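Local coordinates for protein inactive glucansucrase (Lactobacillus reuteri, PDB 5JBD) that is an inactive glucansucrase of glycoside hydrolase family 70, built around a TIM barrel and carrying a bound calcium ion, at residues K90-Q95 / V164-A169; G308-A313 / T640-A645; D315-N320 / D648-Y653; F656-P661 / E705-T710; A782-F787 / G860-L865. All coordinates share one frame; numbering follows the deposited sequence.

Contact 1. Residues K90-Q95 / V164-A169; sequences KDVQAQ and VPELSA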
# COMPACT_ATOMS: atom_id res chain seq x y z
N LYS A 90 -13.08 24.24 -32.75
CA LYS A 90 -13.83 23.89 -33.97
C LYS A 90 -13.68 22.39 -34.30
O LYS A 90 -14.64 21.73 -34.72
CB LYS A 90 -13.37 24.72 -35.16
CG LYS A 90 -14.04 26.07 -35.32
CD LYS A 90 -13.55 26.78 -36.57
CE LYS A 90 -13.36 28.32 -36.40
NZ LYS A 90 -14.47 29.02 -35.70
N ASP A 91 -12.46 21.89 -34.11
CA ASP A 91 -12.14 20.48 -34.32
C ASP A 91 -13.11 19.57 -33.55
O ASP A 91 -13.75 18.70 -34.13
CB ASP A 91 -10.67 20.22 -33.90
CG ASP A 91 -10.21 18.78 -34.12
OD1 ASP A 91 -10.75 18.07 -34.99
OD2 ASP A 91 -9.27 18.37 -33.41
N VAL A 92 -13.22 19.82 -32.25
CA VAL A 92 -14.05 18.99 -31.35
C VAL A 92 -15.54 19.20 -31.62
O VAL A 92 -16.33 18.26 -31.53
CB VAL A 92 -13.67 19.23 -29.86
CG1 VAL A 92 -14.58 18.44 -28.91
CG2 VAL A 92 -12.21 18.85 -29.62
N GLN A 93 -15.93 20.42 -31.99
CA GLN A 93 -17.30 20.71 -32.40
C GLN A 93 -17.69 19.83 -33.59
O GLN A 93 -18.75 19.20 -33.59
CB GLN A 93 -17.45 22.20 -32.75
CG GLN A 93 -18.86 22.63 -33.18
CD GLN A 93 -18.94 24.09 -33.58
OE1 GLN A 93 -17.92 24.72 -33.84
NE2 GLN A 93 -20.14 24.63 -33.64
N ALA A 94 -16.83 19.80 -34.61
CA ALA A 94 -17.09 18.98 -35.79
C ALA A 94 -17.11 17.50 -35.41
O ALA A 94 -17.96 16.76 -35.91
CB ALA A 94 -16.07 19.25 -36.89
N GLN A 95 -16.23 17.08 -34.50
CA GLN A 95 -16.27 15.70 -33.98
C GLN A 95 -17.57 15.37 -33.26
O GLN A 95 -18.12 14.28 -33.45
CB GLN A 95 -15.11 15.42 -33.03
CG GLN A 95 -13.73 15.31 -33.65
CD GLN A 95 -12.68 15.10 -32.58
OE1 GLN A 95 -12.76 14.15 -31.80
NE2 GLN A 95 -11.71 16.00 -32.50
N VAL A 164 -12.34 11.91 -27.21
CA VAL A 164 -11.67 13.21 -27.39
C VAL A 164 -10.50 13.28 -26.41
O VAL A 164 -10.73 13.30 -25.20
CB VAL A 164 -12.64 14.39 -27.15
CG1 VAL A 164 -11.95 15.72 -27.39
CG2 VAL A 164 -13.87 14.24 -28.02
N PRO A 165 -9.25 13.29 -26.91
CA PRO A 165 -8.08 13.27 -26.01
C PRO A 165 -8.16 14.26 -24.85
O PRO A 165 -7.99 13.85 -23.70
CB PRO A 165 -6.91 13.61 -26.95
CG PRO A 165 -7.32 12.99 -28.24
CD PRO A 165 -8.83 13.15 -28.32
N GLU A 166 -8.44 15.53 -25.14
CA GLU A 166 -8.44 16.54 -24.07
C GLU A 166 -9.57 16.40 -23.02
O GLU A 166 -9.47 16.98 -21.93
CB GLU A 166 -8.33 17.96 -24.63
CG GLU A 166 -9.58 18.48 -25.32
CD GLU A 166 -9.27 19.66 -26.21
OE1 GLU A 166 -9.11 20.77 -25.67
OE2 GLU A 166 -9.20 19.46 -27.43
N LEU A 167 -10.60 15.61 -23.31
CA LEU A 167 -11.70 15.35 -22.37
C LEU A 167 -11.65 13.93 -21.78
O LEU A 167 -12.65 13.44 -21.25
CB LEU A 167 -13.06 15.59 -23.06
CG LEU A 167 -13.19 16.86 -23.89
CD1 LEU A 167 -14.58 16.94 -24.54
CD2 LEU A 167 -12.93 18.10 -23.04
N SER A 168 -10.48 13.29 -21.84
CA SER A 168 -10.34 11.91 -21.40
C SER A 168 -8.89 11.62 -21.03
O SER A 168 -8.02 12.49 -21.13
CB SER A 168 -10.82 10.95 -22.49
OG SER A 168 -10.10 11.14 -23.70
N ALA A 169 -8.64 10.39 -20.60
CA ALA A 169 -7.39 9.99 -19.97
C ALA A 169 -6.12 10.34 -20.75
O ALA A 169 -5.17 10.84 -20.17
CB ALA A 169 -7.41 8.49 -19.66
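The first turns of helix 90-101 run past the loop that follows helix 151-162, with V92 and V164 the nearest pair, their CA atoms 7.4 Å apart. The two valines meet through methyl groups: CG2 of V92 lies 3.9 Å from CG1 of V164, and the other V92 methyl, CG1, stands almost as close to that same V164 branch. In V164, CG1 is anti to the backbone N (chi1 -178°), which aims it at the helix and leaves CG2 to meet OE1 of Q95 at 3.9 Å. F160 of helix 151-162 touches both V92 and Q95, while helix 126-147 packs on Q93 and A94 of the same helix, an arrangement consistent with the helical domain of family 70 proteins. E166 reaches in with its carboxylate, OE2 resting 3.8 Å from V92 CG2. The loop folds back on V164 O, which accepts from L167 N and S168 OG on opposite faces of its carbonyl plane.

Contact 2. Residues G308-A313 / T640-A645; sequences GNPQNA and TFESNA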
# COMPACT_ATOMS: atom_id res chain seq x y z
N GLY A 308 14.45 4.08 26.81
CA GLY A 308 15.19 3.66 28.01
C GLY A 308 14.56 2.57 28.87
O GLY A 308 15.11 2.23 29.93
N ASN A 309 13.42 2.03 28.43
CA ASN A 309 12.67 1.02 29.18
C ASN A 309 12.25 -0.08 28.18
O ASN A 309 11.18 0.02 27.56
CB ASN A 309 11.44 1.67 29.85
CG ASN A 309 11.83 2.78 30.83
OD1 ASN A 309 12.65 2.58 31.71
ND2 ASN A 309 11.24 3.95 30.66
N PRO A 310 13.13 -1.08 27.97
CA PRO A 310 12.89 -2.14 26.98
C PRO A 310 11.56 -2.87 27.11
O PRO A 310 10.95 -3.22 26.08
CB PRO A 310 14.07 -3.10 27.19
CG PRO A 310 15.17 -2.21 27.67
CD PRO A 310 14.49 -1.21 28.55
N GLN A 311 11.09 -3.08 28.34
CA GLN A 311 9.80 -3.75 28.55
C GLN A 311 8.65 -2.95 27.92
O GLN A 311 7.79 -3.52 27.22
CB GLN A 311 9.53 -3.99 30.05
CG GLN A 311 8.23 -4.74 30.39
CD GLN A 311 8.16 -6.15 29.82
OE1 GLN A 311 7.32 -6.43 28.95
NE2 GLN A 311 9.04 -7.05 30.28
N ASN A 312 8.63 -1.63 28.16
CA ASN A 312 7.59 -0.77 27.62
C ASN A 312 7.73 -0.62 26.10
O ASN A 312 6.75 -0.68 25.37
CB ASN A 312 7.62 0.62 28.28
CG ASN A 312 7.22 0.59 29.74
OD1 ASN A 312 6.60 -0.37 30.22
ND2 ASN A 312 7.53 1.66 30.44
N ALA A 313 8.96 -0.42 25.62
CA ALA A 313 9.21 -0.31 24.18
C ALA A 313 8.73 -1.57 23.43
O ALA A 313 7.98 -1.47 22.46
CB ALA A 313 10.69 -0.05 23.90
N THR A 640 15.35 3.36 22.16
CA THR A 640 14.01 2.78 22.31
C THR A 640 14.10 1.27 21.99
O THR A 640 14.10 0.45 22.92
CB THR A 640 13.02 3.57 21.45
OG1 THR A 640 12.95 4.91 21.95
CG2 THR A 640 11.62 2.97 21.49
N PHE A 641 14.23 0.89 20.72
CA PHE A 641 14.50 -0.52 20.40
C PHE A 641 15.99 -0.84 20.45
O PHE A 641 16.82 -0.03 20.08
CB PHE A 641 13.83 -0.94 19.09
CG PHE A 641 12.34 -0.91 19.18
CD1 PHE A 641 11.68 -1.80 20.03
CD2 PHE A 641 11.60 0.07 18.53
CE1 PHE A 641 10.32 -1.74 20.18
CE2 PHE A 641 10.24 0.12 18.69
CZ PHE A 641 9.59 -0.78 19.52
N GLU A 642 16.29 -2.02 20.97
CA GLU A 642 17.64 -2.55 21.08
C GLU A 642 17.58 -4.00 20.59
O GLU A 642 16.69 -4.76 21.00
CB GLU A 642 18.07 -2.58 22.53
CG GLU A 642 18.15 -1.23 23.22
CD GLU A 642 18.61 -1.37 24.65
OE1 GLU A 642 18.01 -2.20 25.37
OE2 GLU A 642 19.55 -0.68 25.06
N SER A 643 18.52 -4.36 19.73
CA SER A 643 18.62 -5.72 19.16
C SER A 643 19.36 -6.61 20.14
O SER A 643 20.58 -6.65 20.18
CB SER A 643 19.32 -5.69 17.79
OG SER A 643 19.19 -6.93 17.09
N ASN A 644 18.60 -7.33 20.96
CA ASN A 644 19.16 -8.20 22.00
C ASN A 644 18.27 -9.43 22.13
O ASN A 644 17.29 -9.56 21.39
CB ASN A 644 19.31 -7.43 23.33
CG ASN A 644 18.01 -6.80 23.80
OD1 ASN A 644 16.93 -7.39 23.68
ND2 ASN A 644 18.10 -5.59 24.34
N ALA A 645 18.60 -10.31 23.07
CA ALA A 645 17.83 -11.54 23.27
C ALA A 645 16.33 -11.32 23.55
O ALA A 645 15.48 -12.13 23.14
CB ALA A 645 18.47 -12.38 24.38
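A313, in the short helix 310-315, presses its methyl group against the chain at T640: CB lies 3.6 Å from the backbone O of T640 and 4.0 Å from the methyl CG2 of the same residue. The next residue brings a ring to the same alanine. F641 sets CE1 3.3 Å from the carbonyl O of A313, with CZ nearly as close, while CE1 is 4.1 Å from A313 CB. The ring is carried there because its CG stands anti to the carbonyl carbon (chi1 -65°), and T640 CG2 covers part of one ring face near the rim. A second, lighter touch comes from P310, whose CG meets OE1 of the extended E642 side chain at 3.7 Å. Further out, backbone bonds hold the strip in place: G308 pairs with K639, T640 with G335 and F641 with N336. N380 and N636 touch the E642 side chain, and S643 OG is bonded to D458. N644 then acts as N-cap of helix 645-648, OD1 accepting from L647 N and more weakly from A646 N, while ND2 is bonded to N380 OD1. Helix 310-315 leads into barrel strand 319-320 and helix 645-648 into strand 652-654, so the contact belongs to the N-terminal end of the TIM barrel, among the segments that enter its strands.

Contact 3. Residues D315-N320 / D648-Y653; sequences DHLSYN and DSHMIY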
# COMPACT_ATOMS: atom_id res chain seq x y z
N ASP A 315 6.62 -4.00 24.45
CA ASP A 315 5.15 -4.13 24.56
C ASP A 315 4.41 -3.28 23.51
O ASP A 315 3.25 -3.57 23.19
CB ASP A 315 4.65 -3.76 25.95
CG ASP A 315 4.90 -4.85 27.00
OD1 ASP A 315 5.22 -6.00 26.66
OD2 ASP A 315 4.78 -4.54 28.20
N HIS A 316 5.08 -2.24 22.99
CA HIS A 316 4.49 -1.38 21.95
C HIS A 316 5.30 -1.45 20.66
O HIS A 316 5.57 -0.44 20.00
CB HIS A 316 4.36 0.05 22.51
CG HIS A 316 3.42 0.12 23.68
ND1 HIS A 316 2.05 0.14 23.53
CD2 HIS A 316 3.65 0.12 25.02
CE1 HIS A 316 1.48 0.17 24.72
NE2 HIS A 316 2.42 0.16 25.64
N LEU A 317 5.65 -2.68 20.27
CA LEU A 317 6.49 -2.93 19.10
C LEU A 317 5.94 -2.20 17.90
O LEU A 317 4.76 -2.35 17.59
CB LEU A 317 6.55 -4.43 18.79
CG LEU A 317 7.64 -4.88 17.82
CD1 LEU A 317 9.04 -4.63 18.38
CD2 LEU A 317 7.45 -6.35 17.45
N SER A 318 6.78 -1.40 17.26
CA SER A 318 6.43 -0.74 16.01
C SER A 318 7.54 -0.93 14.98
O SER A 318 8.72 -0.99 15.34
CB SER A 318 6.13 0.75 16.26
OG SER A 318 5.00 0.90 17.14
N TYR A 319 7.16 -1.01 13.71
CA TYR A 319 8.08 -1.41 12.65
C TYR A 319 7.72 -0.76 11.32
O TYR A 319 6.52 -0.73 10.95
CB TYR A 319 8.16 -2.95 12.52
CG TYR A 319 6.88 -3.74 12.75
CD1 TYR A 319 6.46 -4.09 14.05
CD2 TYR A 319 6.13 -4.24 11.68
CE1 TYR A 319 5.30 -4.83 14.27
CE2 TYR A 319 4.97 -4.98 11.90
CZ TYR A 319 4.56 -5.28 13.20
OH TYR A 319 3.42 -6.04 13.43
N ASN A 320 8.73 -0.25 10.62
CA ASN A 320 8.55 0.58 9.43
C ASN A 320 8.76 -0.20 8.17
O ASN A 320 9.79 -0.84 8.02
CB ASN A 320 9.53 1.76 9.42
CG ASN A 320 9.26 2.77 10.52
OD1 ASN A 320 8.24 2.69 11.20
ND2 ASN A 320 10.19 3.70 10.72
N ASP A 648 14.72 -10.21 20.19
CA ASP A 648 14.78 -11.44 19.35
C ASP A 648 13.72 -12.47 19.72
O ASP A 648 13.35 -13.30 18.88
CB ASP A 648 16.15 -12.15 19.46
CG ASP A 648 17.27 -11.44 18.72
OD1 ASP A 648 17.03 -10.46 17.99
OD2 ASP A 648 18.43 -11.90 18.84
N SER A 649 13.25 -12.47 20.97
CA SER A 649 12.17 -13.37 21.39
C SER A 649 10.79 -13.11 20.70
O SER A 649 9.90 -13.97 20.75
CB SER A 649 12.03 -13.37 22.92
OG SER A 649 13.23 -13.76 23.56
N HIS A 650 10.63 -11.95 20.06
CA HIS A 650 9.40 -11.62 19.33
C HIS A 650 9.37 -12.24 17.93
O HIS A 650 10.42 -12.54 17.32
CB HIS A 650 9.24 -10.10 19.23
CG HIS A 650 9.06 -9.44 20.56
ND1 HIS A 650 7.89 -8.81 20.93
CD2 HIS A 650 9.87 -9.38 21.64
CE1 HIS A 650 8.00 -8.38 22.17
NE2 HIS A 650 9.19 -8.72 22.63
N MET A 651 8.14 -12.44 17.46
CA MET A 651 7.85 -12.89 16.10
C MET A 651 6.54 -12.26 15.63
O MET A 651 5.51 -12.35 16.32
CB MET A 651 7.76 -14.42 16.04
CG MET A 651 7.33 -14.94 14.68
SD MET A 651 7.63 -16.70 14.47
CE MET A 651 6.40 -17.34 15.57
N ILE A 652 6.60 -11.64 14.46
CA ILE A 652 5.49 -10.96 13.83
C ILE A 652 4.75 -11.94 12.89
O ILE A 652 5.37 -12.82 12.30
CB ILE A 652 5.98 -9.72 13.04
CG1 ILE A 652 6.56 -8.68 14.01
CG2 ILE A 652 4.84 -9.09 12.23
CD1 ILE A 652 7.47 -7.67 13.36
N TYR A 653 3.43 -11.77 12.78
CA TYR A 653 2.60 -12.51 11.80
C TYR A 653 1.78 -11.53 10.96
O TYR A 653 1.01 -10.74 11.52
CB TYR A 653 1.68 -13.47 12.54
CG TYR A 653 0.80 -14.32 11.66
CD1 TYR A 653 1.35 -15.26 10.79
CD2 TYR A 653 -0.59 -14.22 11.71
CE1 TYR A 653 0.54 -16.07 9.99
CE2 TYR A 653 -1.42 -15.01 10.91
CZ TYR A 653 -0.85 -15.94 10.06
OH TYR A 653 -1.66 -16.73 9.27
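A CH-pi contact between Y319 and I652 is the heart of this meeting. The CD1 methyl of I652 sits over the centre of the Y319 ring, 3.6 Å from the centroid and only 8° off the ring normal, the two side chains arriving from opposite directions. With CG1 anti to the carbonyl carbon (chi1 -65°), I652 sends its longer branch over the ring while CG2 is left to lie 3.6 Å from Y319 OH. Plain apolar packing continues the patch: CD2 of L317 is 4.2 Å from CG1 of I652, and the same methyl approaches the H650 imidazole, 4.3 Å from ND1. The polar ends of the aromatic residues are taken up elsewhere. Y319 OH is hydrogen-bonded to Q745 OE1, and H650 ND1 to D688 OD2, which ties both rings to intervening barrel strands. Strands 319-320 and 652-654 are not neighbours in the parallel sheet; 279-282, 743-748 and 688-691 come between them, so their side chains meet across the interior of the TIM barrel. There W690 touches both Y319 and I652, and strand 460-464 adds V460 and Q462 against I652.

Contact 4. Residues F656-P661 / E705-T710; sequences FSLFQP and EGYSMT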
# COMPACT_ATOMS: atom_id res chain seq x y z
N PHE A 656 -2.85 -11.03 6.56
CA PHE A 656 -3.68 -10.86 5.37
C PHE A 656 -2.92 -11.04 4.08
O PHE A 656 -1.67 -11.05 4.06
CB PHE A 656 -4.34 -9.48 5.38
CG PHE A 656 -3.40 -8.33 5.06
CD1 PHE A 656 -2.54 -7.83 6.02
CD2 PHE A 656 -3.42 -7.73 3.80
CE1 PHE A 656 -1.69 -6.77 5.73
CE2 PHE A 656 -2.57 -6.68 3.50
CZ PHE A 656 -1.70 -6.19 4.47
N SER A 657 -3.70 -11.15 3.00
CA SER A 657 -3.22 -11.10 1.62
C SER A 657 -4.07 -10.09 0.86
O SER A 657 -5.26 -9.93 1.16
CB SER A 657 -3.37 -12.49 0.96
OG SER A 657 -3.23 -12.41 -0.47
N LEU A 658 -3.50 -9.45 -0.15
CA LEU A 658 -4.28 -8.63 -1.08
C LEU A 658 -5.36 -9.45 -1.81
O LEU A 658 -6.40 -8.90 -2.18
CB LEU A 658 -3.37 -7.96 -2.12
CG LEU A 658 -2.26 -7.03 -1.64
CD1 LEU A 658 -1.49 -6.45 -2.81
CD2 LEU A 658 -2.83 -5.89 -0.80
N PHE A 659 -5.11 -10.74 -2.01
CA PHE A 659 -5.99 -11.63 -2.79
C PHE A 659 -6.95 -12.42 -1.91
O PHE A 659 -7.59 -13.37 -2.37
CB PHE A 659 -5.13 -12.57 -3.62
CG PHE A 659 -4.18 -11.85 -4.52
CD1 PHE A 659 -4.59 -11.36 -5.75
CD2 PHE A 659 -2.85 -11.64 -4.12
CE1 PHE A 659 -3.72 -10.68 -6.58
CE2 PHE A 659 -1.97 -10.97 -4.95
CZ PHE A 659 -2.40 -10.49 -6.18
N GLN A 660 -7.06 -12.01 -0.66
CA GLN A 660 -8.03 -12.55 0.26
C GLN A 660 -9.41 -12.23 -0.31
O GLN A 660 -9.65 -11.11 -0.76
CB GLN A 660 -7.82 -11.89 1.63
CG GLN A 660 -8.49 -12.58 2.79
CD GLN A 660 -8.24 -11.86 4.10
OE1 GLN A 660 -7.14 -11.34 4.35
NE2 GLN A 660 -9.26 -11.83 4.94
N PRO A 661 -10.31 -13.22 -0.36
CA PRO A 661 -11.64 -12.99 -0.94
C PRO A 661 -12.58 -12.23 0.00
O PRO A 661 -12.35 -12.19 1.21
CB PRO A 661 -12.17 -14.40 -1.16
CG PRO A 661 -11.60 -15.17 -0.02
CD PRO A 661 -10.19 -14.60 0.17
N GLU A 705 -8.44 -3.91 0.00
CA GLU A 705 -7.61 -4.37 1.13
C GLU A 705 -7.46 -3.36 2.26
O GLU A 705 -7.08 -3.75 3.37
CB GLU A 705 -6.19 -4.79 0.66
CG GLU A 705 -5.18 -3.67 0.43
CD GLU A 705 -5.56 -2.68 -0.66
OE1 GLU A 705 -6.30 -3.06 -1.60
OE2 GLU A 705 -5.18 -1.51 -0.57
N GLY A 706 -7.71 -2.08 1.97
CA GLY A 706 -7.63 -1.03 2.98
C GLY A 706 -6.55 0.04 2.84
O GLY A 706 -6.63 1.06 3.53
N TYR A 707 -5.55 -0.16 1.97
CA TYR A 707 -4.58 0.91 1.68
C TYR A 707 -5.19 2.02 0.80
O TYR A 707 -4.77 3.18 0.90
CB TYR A 707 -3.31 0.39 1.00
CG TYR A 707 -2.47 -0.58 1.81
CD1 TYR A 707 -1.82 -0.15 2.98
CD2 TYR A 707 -2.28 -1.89 1.40
CE1 TYR A 707 -1.03 -1.03 3.72
CE2 TYR A 707 -1.48 -2.77 2.14
CZ TYR A 707 -0.86 -2.33 3.30
OH TYR A 707 -0.05 -3.19 4.04
N SER A 708 -6.14 1.65 -0.05
CA SER A 708 -6.93 2.63 -0.81
C SER A 708 -8.20 2.88 -0.01
O SER A 708 -9.17 2.10 -0.13
CB SER A 708 -7.26 2.10 -2.20
OG SER A 708 -6.09 2.03 -2.99
N MET A 709 -8.18 3.92 0.82
CA MET A 709 -9.26 4.15 1.79
C MET A 709 -9.88 5.53 1.63
O MET A 709 -9.20 6.49 1.25
CB MET A 709 -8.79 3.90 3.24
CG MET A 709 -8.14 5.07 4.00
SD MET A 709 -6.73 5.74 3.12
CE MET A 709 -5.44 4.70 3.82
N THR A 710 -11.18 5.60 1.92
CA THR A 710 -11.97 6.82 1.86
C THR A 710 -12.25 7.41 3.24
O THR A 710 -12.71 8.55 3.32
CB THR A 710 -13.33 6.54 1.18
OG1 THR A 710 -14.04 5.51 1.89
CG2 THR A 710 -13.12 6.08 -0.26
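Apolar contact is closest between L658 and E705, whose side chains lie alongside each other and point the same way: the methyl CD2 of L658 is 3.5 Å from CG of E705 and 3.8 Å from its CB. That methyl also approaches the edge of the Y707 ring. Aromatic contact joins F656 to Y707, the two side chains crossing at a slant. OH of Y707 meets the edge of the F656 ring in its plane, 3.5 Å from CZ, and the same CZ is 4.1 Å from CZ of Y707.

Polar atoms are tied within their own segment or to residues beyond the two. E705 bends at chi2 (-63°) and turns its carboxylate back over its own chain, where OE2 receives two weak bonds, from Y707 N at 2.9 Å and from S708 N. Across from it, S657 OG accepts from F659 N at 2.9 Å, an ST turn set within the type I turn S657-Q660, and is also bonded to E471. The phenol of Y707 is hydrogen-bonded to D747 OD2, near the C-terminal end of strand 743-748, and a glycerol lies about 4 Å from this side chain. Both loops lie beyond the C-terminal ends of barrel strands, 656-661 directly following strand 652-654. H392, at the start of helix 392-406, brings its ring against both F656 and Y707, while K396 of that helix touches L658.

Contact 5. Residues A782-F787 / G860-L865; sequences ANQIYF and GDYAYL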
# COMPACT_ATOMS: atom_id res chain seq x y z
N ALA A 782 2.12 22.37 -17.46
CA ALA A 782 2.42 23.02 -16.19
C ALA A 782 1.39 24.09 -15.88
O ALA A 782 0.90 24.76 -16.79
CB ALA A 782 3.82 23.65 -16.23
N ASN A 783 1.08 24.25 -14.60
CA ASN A 783 0.21 25.33 -14.13
C ASN A 783 -1.16 25.33 -14.82
O ASN A 783 -1.67 26.38 -15.22
CB ASN A 783 0.92 26.70 -14.28
CG ASN A 783 2.26 26.75 -13.55
OD1 ASN A 783 3.32 26.87 -14.17
ND2 ASN A 783 2.21 26.64 -12.23
N GLN A 784 -1.74 24.13 -14.96
CA GLN A 784 -3.03 23.94 -15.61
C GLN A 784 -4.09 23.62 -14.57
O GLN A 784 -3.85 22.81 -13.68
CB GLN A 784 -2.99 22.78 -16.61
CG GLN A 784 -2.11 23.01 -17.83
CD GLN A 784 -2.50 24.23 -18.62
OE1 GLN A 784 -3.67 24.43 -18.95
NE2 GLN A 784 -1.52 25.07 -18.93
N ILE A 785 -5.26 24.24 -14.71
CA ILE A 785 -6.38 23.91 -13.85
C ILE A 785 -6.92 22.53 -14.22
O ILE A 785 -7.20 22.27 -15.39
CB ILE A 785 -7.47 25.02 -13.86
CG1 ILE A 785 -6.86 26.30 -13.28
CG2 ILE A 785 -8.68 24.56 -13.06
CD1 ILE A 785 -7.81 27.45 -13.07
N TYR A 786 -7.09 21.68 -13.21
CA TYR A 786 -7.43 20.27 -13.33
C TYR A 786 -8.46 19.95 -12.25
O TYR A 786 -8.31 20.39 -11.10
CB TYR A 786 -6.14 19.46 -13.08
CG TYR A 786 -6.19 17.94 -13.19
CD1 TYR A 786 -6.52 17.31 -14.40
CD2 TYR A 786 -5.84 17.12 -12.11
CE1 TYR A 786 -6.53 15.91 -14.50
CE2 TYR A 786 -5.84 15.72 -12.21
CZ TYR A 786 -6.18 15.12 -13.40
OH TYR A 786 -6.19 13.73 -13.52
N PHE A 787 -9.50 19.19 -12.61
CA PHE A 787 -10.60 18.92 -11.69
C PHE A 787 -10.42 17.60 -10.94
O PHE A 787 -11.22 16.67 -11.07
CB PHE A 787 -11.94 18.98 -12.43
CG PHE A 787 -12.22 20.30 -13.11
CD1 PHE A 787 -12.04 21.51 -12.43
CD2 PHE A 787 -12.71 20.34 -14.41
CE1 PHE A 787 -12.32 22.72 -13.05
CE2 PHE A 787 -13.00 21.55 -15.03
CZ PHE A 787 -12.80 22.74 -14.35
N GLY A 860 -8.70 32.34 -24.76
CA GLY A 860 -7.81 31.68 -23.80
C GLY A 860 -8.16 31.88 -22.33
O GLY A 860 -7.65 31.15 -21.49
N ASP A 861 -9.03 32.84 -22.02
CA ASP A 861 -9.43 33.08 -20.63
C ASP A 861 -10.24 31.91 -20.09
O ASP A 861 -11.09 31.36 -20.80
CB ASP A 861 -10.30 34.33 -20.51
CG ASP A 861 -9.55 35.62 -20.80
OD1 ASP A 861 -8.31 35.61 -20.94
OD2 ASP A 861 -10.23 36.67 -20.87
N TYR A 862 -9.99 31.54 -18.83
CA TYR A 862 -10.85 30.57 -18.15
C TYR A 862 -12.26 31.14 -17.97
O TYR A 862 -12.42 32.30 -17.58
CB TYR A 862 -10.29 30.20 -16.77
CG TYR A 862 -9.18 29.18 -16.83
CD1 TYR A 862 -9.45 27.83 -17.07
CD2 TYR A 862 -7.85 29.55 -16.65
CE1 TYR A 862 -8.43 26.88 -17.12
CE2 TYR A 862 -6.82 28.61 -16.72
CZ TYR A 862 -7.11 27.28 -16.95
OH TYR A 862 -6.10 26.35 -17.00
N ALA A 863 -13.27 30.34 -18.29
CA ALA A 863 -14.64 30.68 -17.96
C ALA A 863 -14.76 30.68 -16.44
O ALA A 863 -14.05 29.94 -15.75
CB ALA A 863 -15.62 29.67 -18.56
N TYR A 864 -15.63 31.54 -15.91
CA TYR A 864 -15.77 31.65 -14.46
C TYR A 864 -17.15 32.12 -14.09
O TYR A 864 -17.71 32.99 -14.76
CB TYR A 864 -14.71 32.60 -13.88
CG TYR A 864 -14.54 32.50 -12.38
CD1 TYR A 864 -13.71 31.54 -11.80
CD2 TYR A 864 -15.21 33.37 -11.53
CE1 TYR A 864 -13.55 31.45 -10.42
CE2 TYR A 864 -15.06 33.29 -10.15
CZ TYR A 864 -14.22 32.34 -9.60
OH TYR A 864 -14.09 32.28 -8.22
N LEU A 865 -17.69 31.53 -13.03
CA LEU A 865 -18.99 31.90 -12.52
C LEU A 865 -18.80 32.48 -11.13
O LEU A 865 -18.50 31.77 -10.17
CB LEU A 865 -19.90 30.68 -12.47
CG LEU A 865 -21.33 30.95 -12.03
CD1 LEU A 865 -22.02 31.93 -12.98
CD2 LEU A 865 -22.09 29.64 -11.94
O HOH W 1 -6.85 23.75 -17.70
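I785 and the ring of Y862 make the tight part of this contact. The I785 methyl CD1 stands over the ring centre, 3.9 Å from the centroid and 10° off the normal, a CH-pi contact, and CG1 follows at 3.8 Å from Y862 CZ. CG1 anti to the carbonyl carbon (chi1 -64°) lays this branch across the ring face. The hydroxyl end reaches the strand backbone, with Y862 OH 3.2 Å from I785 N. I785 belongs to strand 784-791, an outermost strand of the six-stranded antiparallel sheet, and just before it N783 and Q784 both face V764 in a G1 beta bulge. The looser side is bridged by a water. Lying in the plane of the Y862 ring, at its edge, it is 2.8 Å from Y862 OH and 2.8 Å from I785 O, with a weak link to Q784 OE1. Q784 itself keeps 3.7 Å between OE1 and Y862 OH; its amide is bonded through NE2 to A782 O at 3.2 Å, and K856 NZ adds a weak bond to OE1.

Overall arrangement
From the N terminus, contact 1 closes first, bringing helix 90-101 against the loop after helix 151-162 with a mostly helical excursion between. Contacts 2 and 3 open next to each other, at 308-313 and 315-320, and close in the same order more than 300 residues later, so they cross; they also touch, F641 packing on L317. Together they join the entry to the TIM barrel with its interior. Contact 4 starts just after contact 3 ends and links two loops beyond the barrel strands. Contact 5 closes last, fastening a C-terminal loop to outermost strand 784-791 of the six-stranded antiparallel sheet. Contacts 1 and 5, about 17 Å apart between centres, lie across the chain's centre from contacts 2 and 3.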